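Local coordinates for protein putative O-GlcNAcase nagJ (Clostridium perfringens, PDB 6PV5) that probably removes terminal N-acetylhexosamine residues from glycans as a family 84 glycoside hydrolase, this chain holding its catalytic barrel with the flanking N-terminal and helical domains, at residues Glu478-Ser490 / Glu530-Asn544. Sequence-based numbering, arbitrary orientation. Where two conformers were deposited one is given.
With EDO (1,2-ethanediol), chain C.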
ATOM      1  N   GLU A 478      -3.789 -18.000  10.090  1.00 38.17           N
ATOM      2  CA  GLU A 478      -3.447 -18.742  11.291  1.00 37.87           C
ATOM      3  C   GLU A 478      -1.936 -18.699  11.543  1.00 37.53           C
ATOM      4  O   GLU A 478      -1.504 -18.937  12.664  1.00 36.92           O
ATOM      5  CB  GLU A 478      -3.958 -20.181  11.158  1.00 39.57           C
ATOM      6  N   MET A 479      -1.126 -18.364  10.528  1.00 34.46           N
ATOM      7  CA  MET A 479       0.320 -18.331  10.715  1.00 35.41           C
ATOM      8  C   MET A 479       0.843 -16.927  11.054  1.00 32.68           C
ATOM      9  O   MET A 479       2.028 -16.637  10.866  1.00 30.33           O
ATOM     10  CB  MET A 479       1.030 -18.864   9.464  1.00 34.30           C
ATOM     11  CG  MET A 479       0.705 -20.327   9.188  1.00 37.30           C
ATOM     12  SD  MET A 479       1.102 -21.387  10.619  1.00 47.15           S
ATOM     13  CE  MET A 479       2.879 -21.190  10.600  1.00 31.29           C
ATOM     14  N   LYS A 480      -0.025 -16.046  11.567  1.00 30.10           N
ATOM     15  CA  LYS A 480       0.337 -14.636  11.708  1.00 29.29           C
ATOM     16  C   LYS A 480       1.480 -14.451  12.701  1.00 27.81           C
ATOM     17  O   LYS A 480       2.352 -13.617  12.476  1.00 28.84           O
ATOM     18  CB  LYS A 480      -0.863 -13.791  12.146  1.00 29.69           C
ATOM     19  CG  LYS A 480      -1.440 -14.184  13.496  1.00 33.76           C
ATOM     20  CD  LYS A 480      -2.652 -13.358  13.907  1.00 39.86           C
ATOM     21  CE  LYS A 480      -3.437 -13.987  15.037  1.00 39.92           C
ATOM     22  NZ  LYS A 480      -4.179 -12.951  15.791  1.00 47.25           N
ATOM     23  N   GLU A 481       1.502 -15.243  13.785  1.00 27.42           N
ATOM     24  CA  GLU A 481       2.553 -15.072  14.782  1.00 31.05           C
ATOM     25  C   GLU A 481       3.918 -15.514  14.243  1.00 30.42           C
ATOM     26  O   GLU A 481       4.930 -14.878  14.538  1.00 29.07           O
ATOM     27  CB  GLU A 481       2.264 -15.810  16.102  1.00 35.15           C
ATOM     28  CG  GLU A 481       1.032 -15.305  16.851  1.00 44.47           C
ATOM     29  CD  GLU A 481       1.028 -13.858  17.339  1.00 52.96           C
ATOM     30  OE1 GLU A 481       2.123 -13.265  17.544  1.00 54.11           O
ATOM     31  OE2 GLU A 481      -0.082 -13.311  17.513  1.00 61.07           O
ATOM     32  N   GLU A 482       3.952 -16.644  13.522  1.00 28.91           N
ATOM     33  CA  GLU A 482       5.182 -17.136  12.919  1.00 28.37           C
ATOM     34  C   GLU A 482       5.656 -16.122  11.876  1.00 26.41           C
ATOM     35  O   GLU A 482       6.837 -15.806  11.806  1.00 25.95           O
ATOM     36  CB  GLU A 482       4.947 -18.492  12.237  1.00 31.32           C
ATOM     37  CG  GLU A 482       4.735 -19.631  13.227  1.00 35.41           C
ATOM     38  CD  GLU A 482       3.327 -19.802  13.772  1.00 41.00           C
ATOM     39  OE1 GLU A 482       2.438 -18.983  13.446  1.00 42.20           O
ATOM     40  OE2 GLU A 482       3.115 -20.767  14.520  1.00 47.83           O
ATOM     41  N   PHE A 483       4.717 -15.586  11.092  1.00 24.60           N
ATOM     42  CA  PHE A 483       5.069 -14.644  10.038  1.00 23.79           C
ATOM     43  C   PHE A 483       5.702 -13.365  10.600  1.00 24.53           C
ATOM     44  O   PHE A 483       6.695 -12.871  10.069  1.00 26.51           O
ATOM     45  CB  PHE A 483       3.856 -14.322   9.157  1.00 23.33           C
ATOM     46  CG  PHE A 483       4.292 -13.766   7.827  1.00 24.88           C
ATOM     47  CD1 PHE A 483       4.595 -12.419   7.692  1.00 21.54           C
ATOM     48  CD2 PHE A 483       4.469 -14.609   6.733  1.00 23.85           C
ATOM     49  CE1 PHE A 483       5.046 -11.912   6.478  1.00 24.31           C
ATOM     50  CE2 PHE A 483       4.917 -14.098   5.520  1.00 27.49           C
ATOM     51  CZ  PHE A 483       5.209 -12.745   5.391  1.00 24.38           C
ATOM     52  N   LYS A 484       5.109 -12.804  11.662  1.00 25.27           N
ATOM     53  CA  LYS A 484       5.612 -11.564  12.231  1.00 25.08           C
ATOM     54  C   LYS A 484       7.038 -11.756  12.752  1.00 24.66           C
ATOM     55  O   LYS A 484       7.880 -10.886  12.543  1.00 25.81           O
ATOM     56  CB  LYS A 484       4.684 -11.035  13.332  1.00 27.62           C
ATOM     57  CG  LYS A 484       5.132  -9.687  13.897  1.00 30.13           C
ATOM     58  CD  LYS A 484       4.237  -9.150  14.976  1.00 32.22           C
ATOM     59  CE  LYS A 484       4.721  -7.820  15.532  1.00 35.57           C
ATOM     60  NZ  LYS A 484       3.717  -7.267  16.472  1.00 34.04           N
ATOM     61  N   ILE A 485       7.300 -12.899  13.407  0.64 24.66           N
ATOM     62  CA  ILE A 485       8.646 -13.240  13.856  0.64 23.14           C
ATOM     63  C   ILE A 485       9.633 -13.135  12.692  0.64 22.48           C
ATOM     64  O   ILE A 485      10.733 -12.611  12.861  0.64 23.20           O
ATOM     65  CB  ILE A 485       8.688 -14.617  14.557  0.64 22.89           C
ATOM     66  CG1 ILE A 485       7.924 -14.596  15.892  0.64 22.91           C
ATOM     67  CG2 ILE A 485      10.131 -15.065  14.737  0.64 22.25           C
ATOM     68  CD1 ILE A 485       7.582 -15.977  16.458  0.64 20.43           C
ATOM     69  N   PHE A 486       9.229 -13.602  11.502  1.00 23.46           N
ATOM     70  CA  PHE A 486      10.067 -13.513  10.309  1.00 24.17           C
ATOM     71  C   PHE A 486      10.121 -12.069   9.796  1.00 22.80           C
ATOM     72  O   PHE A 486      11.199 -11.516   9.545  1.00 22.28           O
ATOM     73  CB  PHE A 486       9.489 -14.476   9.258  1.00 26.10           C
ATOM     74  CG  PHE A 486      10.088 -14.388   7.878  1.00 26.36           C
ATOM     75  CD1 PHE A 486      11.348 -14.913   7.620  1.00 27.34           C
ATOM     76  CD2 PHE A 486       9.378 -13.814   6.830  1.00 26.33           C
ATOM     77  CE1 PHE A 486      11.895 -14.853   6.340  1.00 28.54           C
ATOM     78  CE2 PHE A 486       9.924 -13.742   5.555  1.00 27.45           C
ATOM     79  CZ  PHE A 486      11.182 -14.270   5.308  1.00 29.53           C
ATOM     80  N   ALA A 487       8.938 -11.460   9.626  1.00 22.02           N
ATOM     81  CA  ALA A 487       8.840 -10.131   9.025  1.00 23.82           C
ATOM     82  C   ALA A 487       9.556  -9.078   9.878  1.00 24.31           C
ATOM     83  O   ALA A 487      10.080  -8.100   9.349  1.00 23.69           O
ATOM     84  CB  ALA A 487       7.387  -9.773   8.820  1.00 21.52           C
ATOM     85  N   ASN A 488       9.609  -9.299  11.191  1.00 24.03           N
ATOM     86  CA  ASN A 488      10.315  -8.409  12.109  1.00 25.79           C
ATOM     87  C   ASN A 488      11.757  -8.161  11.672  1.00 25.99           C
ATOM     88  O   ASN A 488      12.307  -7.083  11.930  1.00 26.29           O
ATOM     89  CB  ASN A 488      10.178  -8.902  13.556  1.00 26.08           C
ATOM     90  CG  ASN A 488      10.901  -8.078  14.604  1.00 27.43           C
ATOM     91  OD1 ASN A 488      10.834  -6.851  14.622  1.00 24.62           O
ATOM     92  ND2 ASN A 488      11.594  -8.759  15.504  1.00 26.55           N
ATOM     93  N   HIS A 489      12.366  -9.133  10.976  1.00 25.75           N
ATOM     94  CA  HIS A 489      13.767  -8.986  10.606  1.00 23.65           C
ATOM     95  C   HIS A 489      13.917  -8.487   9.173  1.00 25.44           C
ATOM     96  O   HIS A 489      15.002  -8.552   8.612  1.00 23.23           O
ATOM     97  CB  HIS A 489      14.514 -10.315  10.782  1.00 25.29           C
ATOM     98  CG  HIS A 489      14.636 -10.762  12.198  1.00 24.18           C
ATOM     99  ND1 HIS A 489      15.769 -10.535  12.931  1.00 24.30           N
ATOM    100  CD2 HIS A 489      13.766 -11.395  13.018  1.00 23.87           C
ATOM    101  CE1 HIS A 489      15.615 -11.031  14.148  1.00 23.15           C
ATOM    102  NE2 HIS A 489      14.393 -11.553  14.229  1.00 24.49           N
ATOM    103  N   SER A 490      12.834  -7.978   8.577  1.00 26.84           N
ATOM    104  CA  SER A 490      12.857  -7.670   7.152  1.00 27.43           C
ATOM    105  C   SER A 490      12.009  -6.431   6.835  1.00 28.27           C
ATOM    106  O   SER A 490      11.131  -6.497   5.961  1.00 26.68           O
ATOM    107  CB  SER A 490      12.301  -8.856   6.384  1.00 25.50           C
ATOM    108  OG  SER A 490      12.803  -8.854   5.055  1.00 26.16           O
ATOM    109  N   GLU A 530      14.880 -15.580  21.090  1.00 31.29           N
ATOM    110  CA  GLU A 530      14.673 -15.071  19.735  1.00 32.91           C
ATOM    111  C   GLU A 530      15.208 -16.058  18.690  1.00 29.59           C
ATOM    112  O   GLU A 530      14.487 -16.435  17.773  1.00 31.26           O
ATOM    113  CB  GLU A 530      15.293 -13.690  19.565  1.00 32.05           C
ATOM    114  CG  GLU A 530      15.008 -13.061  18.196  1.00 36.10           C
ATOM    115  CD  GLU A 530      13.554 -12.965  17.743  1.00 38.07           C
ATOM    116  OE1 GLU A 530      12.637 -13.031  18.601  1.00 36.18           O
ATOM    117  OE2 GLU A 530      13.332 -12.806  16.519  1.00 37.36           O
ATOM    118  N   PHE A 531      16.454 -16.522  18.880  1.00 31.55           N
ATOM    119  CA  PHE A 531      17.151 -17.359  17.916  1.00 31.77           C
ATOM    120  C   PHE A 531      16.454 -18.711  17.788  1.00 30.41           C
ATOM    121  O   PHE A 531      16.435 -19.292  16.698  1.00 26.67           O
ATOM    122  CB  PHE A 531      18.643 -17.505  18.245  1.00 29.50           C
ATOM    123  CG  PHE A 531      19.469 -16.239  18.201  1.00 33.99           C
ATOM    124  CD1 PHE A 531      19.244 -15.258  17.240  1.00 32.01           C
ATOM    125  CD2 PHE A 531      20.500 -16.034  19.112  1.00 32.98           C
ATOM    126  CE1 PHE A 531      20.025 -14.107  17.202  1.00 31.84           C
ATOM    127  CE2 PHE A 531      21.283 -14.887  19.072  1.00 30.94           C
ATOM    128  CZ  PHE A 531      21.043 -13.922  18.114  1.00 32.62           C
ATOM    129  N   SER A 532      15.866 -19.204  18.889  1.00 30.23           N
ATOM    130  CA  SER A 532      15.153 -20.473  18.820  1.00 33.04           C
ATOM    131  C   SER A 532      13.878 -20.315  17.991  1.00 32.54           C
ATOM    132  O   SER A 532      13.478 -21.242  17.300  1.00 30.76           O
ATOM    133  CB  SER A 532      14.837 -21.040  20.184  1.00 37.11           C
ATOM    134  OG  SER A 532      16.022 -21.110  20.962  1.00 44.31           O
ATOM    135  N   LYS A 533      13.226 -19.155  18.077  1.00 32.77           N
ATOM    136  CA  LYS A 533      12.016 -18.960  17.291  1.00 31.52           C
ATOM    137  C   LYS A 533      12.397 -18.884  15.815  1.00 29.86           C
ATOM    138  O   LYS A 533      11.705 -19.448  14.982  1.00 29.73           O
ATOM    139  CB  LYS A 533      11.271 -17.699  17.731  1.00 32.44           C
ATOM    140  CG  LYS A 533      10.675 -17.761  19.129  1.00 35.34           C
ATOM    141  CD  LYS A 533      10.198 -16.404  19.567  1.00 35.13           C
ATOM    142  CE  LYS A 533       9.715 -16.399  20.999  1.00 40.35           C
ATOM    143  NZ  LYS A 533       9.383 -15.030  21.457  1.00 42.57           N
ATOM    144  N   MET A 534      13.530 -18.236  15.523  1.00 30.05           N
ATOM    145  CA  MET A 534      14.035 -18.084  14.169  1.00 30.74           C
ATOM    146  C   MET A 534      14.308 -19.459  13.565  1.00 31.19           C
ATOM    147  O   MET A 534      14.045 -19.687  12.383  1.00 29.54           O
ATOM    148  CB  MET A 534      15.319 -17.239  14.128  1.00 31.53           C
ATOM    149  CG  MET A 534      15.103 -15.778  14.534  1.00 34.12           C
ATOM    150  SD  MET A 534      16.620 -14.776  14.515  1.00 34.21           S
ATOM    151  CE  MET A 534      17.122 -14.817  12.796  1.00 33.40           C
ATOM    152  N   VAL A 535      14.832 -20.376  14.388  1.00 30.63           N
ATOM    153  CA  VAL A 535      15.084 -21.735  13.927  1.00 31.57           C
ATOM    154  C   VAL A 535      13.776 -22.414  13.518  1.00 30.47           C
ATOM    155  O   VAL A 535      13.753 -23.132  12.523  1.00 31.67           O
ATOM    156  CB  VAL A 535      15.885 -22.578  14.940  1.00 29.83           C
ATOM    157  CG1 VAL A 535      15.863 -24.063  14.597  1.00 29.26           C
ATOM    158  CG2 VAL A 535      17.322 -22.084  15.031  1.00 33.06           C
ATOM    159  N   GLN A 536      12.697 -22.183  14.272  1.00 32.62           N
ATOM    160  CA  GLN A 536      11.488 -22.992  14.143  1.00 32.18           C
ATOM    161  C   GLN A 536      10.503 -22.459  13.100  1.00 30.17           C
ATOM    162  O   GLN A 536       9.712 -23.231  12.561  1.00 27.05           O
ATOM    163  CB  GLN A 536      10.698 -23.012  15.451  1.00 36.52           C
ATOM    164  CG  GLN A 536      11.421 -23.610  16.644  1.00 47.72           C
ATOM    165  CD  GLN A 536      10.594 -23.345  17.879  1.00 57.00           C
ATOM    166  OE1 GLN A 536       9.477 -23.849  18.019  1.00 72.72           O
ATOM    167  NE2 GLN A 536      11.128 -22.533  18.780  1.00 64.19           N
ATOM    168  N   VAL A 537      10.445 -21.141  12.881  1.00 27.66           N
ATOM    169  CA  VAL A 537       9.307 -20.643  12.118  1.00 28.77           C
ATOM    170  C   VAL A 537       9.374 -21.016  10.630  1.00 26.15           C
ATOM    171  O   VAL A 537       8.325 -21.233  10.044  1.00 26.24           O
ATOM    172  CB  VAL A 537       8.966 -19.155  12.366  1.00 35.51           C
ATOM    173  CG1 VAL A 537       8.779 -18.815  13.842  1.00 33.53           C
ATOM    174  CG2 VAL A 537       9.934 -18.208  11.701  1.00 35.30           C
ATOM    175  N   PRO A 538      10.553 -21.146   9.959  1.00 26.70           N
ATOM    176  CA  PRO A 538      10.592 -21.481   8.531  1.00 26.57           C
ATOM    177  C   PRO A 538       9.844 -22.765   8.152  1.00 27.52           C
ATOM    178  O   PRO A 538       8.963 -22.733   7.299  1.00 27.06           O
ATOM    179  CB  PRO A 538      12.094 -21.535   8.218  1.00 27.53           C
ATOM    180  CG  PRO A 538      12.661 -20.569   9.234  1.00 25.57           C
ATOM    181  CD  PRO A 538      11.909 -20.939  10.496  1.00 24.95           C
ATOM    182  N   ASN A 539      10.136 -23.866   8.851  1.00 26.79           N
ATOM    183  CA  ASN A 539       9.447 -25.127   8.617  1.00 27.46           C
ATOM    184  C   ASN A 539       7.951 -24.964   8.831  1.00 29.05           C
ATOM    185  O   ASN A 539       7.152 -25.528   8.063  1.00 24.76           O
ATOM    186  CB  ASN A 539       9.984 -26.249   9.513  1.00 30.82           C
ATOM    187  CG  ASN A 539      11.269 -26.859   8.982  1.00 34.40           C
ATOM    188  OD1 ASN A 539      11.841 -26.372   8.012  1.00 32.13           O
ATOM    189  ND2 ASN A 539      11.732 -27.933   9.608  1.00 35.50           N
ATOM    190  N   LYS A 540       7.570 -24.223   9.893  1.00 28.06           N
ATOM    191  CA  LYS A 540       6.145 -24.106  10.172  1.00 29.71           C
ATOM    192  C   LYS A 540       5.463 -23.303   9.066  1.00 29.80           C
ATOM    193  O   LYS A 540       4.337 -23.619   8.674  1.00 30.08           O
ATOM    194  CB  LYS A 540       5.842 -23.395  11.493  1.00 34.26           C
ATOM    195  CG  LYS A 540       6.235 -24.094  12.787  1.00 36.62           C
ATOM    196  CD  LYS A 540       6.312 -23.047  13.896  1.00 41.15           C
ATOM    197  CE  LYS A 540       7.023 -23.481  15.163  1.00 49.89           C
ATOM    198  NZ  LYS A 540       6.172 -24.347  16.009  1.00 50.96           N
ATOM    199  N   LEU A 541       6.130 -22.234   8.594  1.00 28.24           N
ATOM    200  CA  LEU A 541       5.571 -21.462   7.494  1.00 29.67           C
ATOM    201  C   LEU A 541       5.571 -22.282   6.202  1.00 29.30           C
ATOM    202  O   LEU A 541       4.613 -22.214   5.438  1.00 28.32           O
ATOM    203  CB  LEU A 541       6.355 -20.160   7.324  1.00 29.82           C
ATOM    204  CG  LEU A 541       6.085 -19.126   8.416  1.00 31.24           C
ATOM    205  CD1 LEU A 541       7.148 -18.047   8.386  1.00 29.22           C
ATOM    206  CD2 LEU A 541       4.683 -18.540   8.241  1.00 29.91           C
ATOM    207  N   ARG A 542       6.635 -23.064   5.959  1.00 26.32           N
ATOM    208  CA  ARG A 542       6.689 -23.803   4.705  1.00 28.59           C
ATOM    209  C   ARG A 542       5.570 -24.844   4.692  1.00 31.45           C
ATOM    210  O   ARG A 542       4.967 -25.138   3.655  1.00 32.54           O
ATOM    211  CB  ARG A 542       8.070 -24.407   4.458  1.00 28.53           C
ATOM    212  CG  ARG A 542       8.234 -24.998   3.059  1.00 29.66           C
ATOM    213  CD  ARG A 542       9.653 -25.505   2.897  1.00 27.48           C
ATOM    214  NE  ARG A 542      10.659 -24.484   3.126  1.00 26.83           N
ATOM    215  CZ  ARG A 542      11.446 -24.355   4.199  1.00 30.35           C
ATOM    216  NH1 ARG A 542      11.351 -25.197   5.218  1.00 28.33           N
ATOM    217  NH2 ARG A 542      12.316 -23.355   4.246  1.00 25.41           N
ATOM    218  N   SER A 543       5.234 -25.326   5.884  1.00 29.98           N
ATOM    219  CA  SER A 543       4.200 -26.331   6.016  1.00 34.04           C
ATOM    220  C   SER A 543       2.783 -25.751   5.931  1.00 36.22           C
ATOM    221  O   SER A 543       1.908 -26.383   5.337  1.00 36.72           O
ATOM    222  CB  SER A 543       4.428 -27.140   7.270  1.00 33.73           C
ATOM    223  OG  SER A 543       3.262 -27.868   7.561  1.00 46.24           O
ATOM    224  N   ASN A 544       2.534 -24.568   6.516  1.00 35.29           N
ATOM    225  CA  ASN A 544       1.168 -24.151   6.817  1.00 33.47           C
ATOM    226  C   ASN A 544       0.761 -22.840   6.147  1.00 35.47           C
ATOM    227  O   ASN A 544      -0.408 -22.491   6.177  1.00 37.40           O
ATOM    228  CB  ASN A 544       0.949 -23.986   8.319  1.00 35.09           C
ATOM    229  CG  ASN A 544       1.143 -25.306   9.029  1.00 41.66           C
ATOM    230  OD1 ASN A 544       0.615 -26.320   8.578  1.00 40.33           O
ATOM    231  ND2 ASN A 544       1.974 -25.321  10.064  1.00 44.97           N
TER
HETATM  232  C1  EDO C 602       0.437 -10.391  13.681  1.00 48.89           C
HETATM  233  O1  EDO C 602      -0.971 -10.433  13.478  1.00 45.07           O
HETATM  234  C2  EDO C 602       0.870 -10.528  15.098  1.00 50.68           C
HETATM  235  O2  EDO C 602       0.015 -11.340  15.893  1.00 50.17           O
HETATM  236  O   HOH W   1      11.197 -11.670  15.378  1.00 28.15           O
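Two groups grip Glu530 OE2 within this contact: the ring of His489 and a water. His489 NE2 donates to Glu530 OE2 over 2.8 Å in an almost straight bond (178°); the oxygen lies in the ring plane and is met on its anti side, the donor tilted somewhat out of the carboxylate plane. Glu530 reaches the histidine because its chain bends at chi2 (53°), which turns the carboxylate back toward 478-490. The water donates to both Glu530 OE2 and Ile485 O and accepts from Asn488 ND2, so it ties the carboxylate to the Ile485 backbone and the Asn488 side chain. A negative carboxylate here would probably favour a protonated imidazole. Met534 suits the place beside the ring, its flexible thioether laying CE over one face while SD sits obliquely, 4.3 Å from the centroid of the His489 ring.

Farther along, the contact turns apolar. The helices run closest at Glu482 and Val537, where a small branched side chain lets the backbones approach to 5.5 Å between the two CA atoms. In the conformer of Ile485 described here, one of two, Val537 CG1 meets Ile485 CD1 at 4.0 Å, and the aliphatic part of Lys533 crosses the same isoleucine, its amine leading away. Leu541 pushes CD2 against Met479 CB (3.9 Å) and the edge of the Phe483 ring. Bent at both chi2 and chi3, Met479 curls over the last turn of 530-544: SD lies 3.5 Å from Asn544 CB, and CE rests by Lys540 O. Glu482 CG packs on Lys540 CD, the methylenes touching while the charged ends stay apart.

Crossing at -125°, the contact sets helix 480-487 against helix 521-544, part of the all-helical C-terminal portion of this chain. Helix 464-476 takes the Phe483 side of helix 480-487, while Phe561 of helix 548-579 meets both Phe486 and His489 edge-to-face.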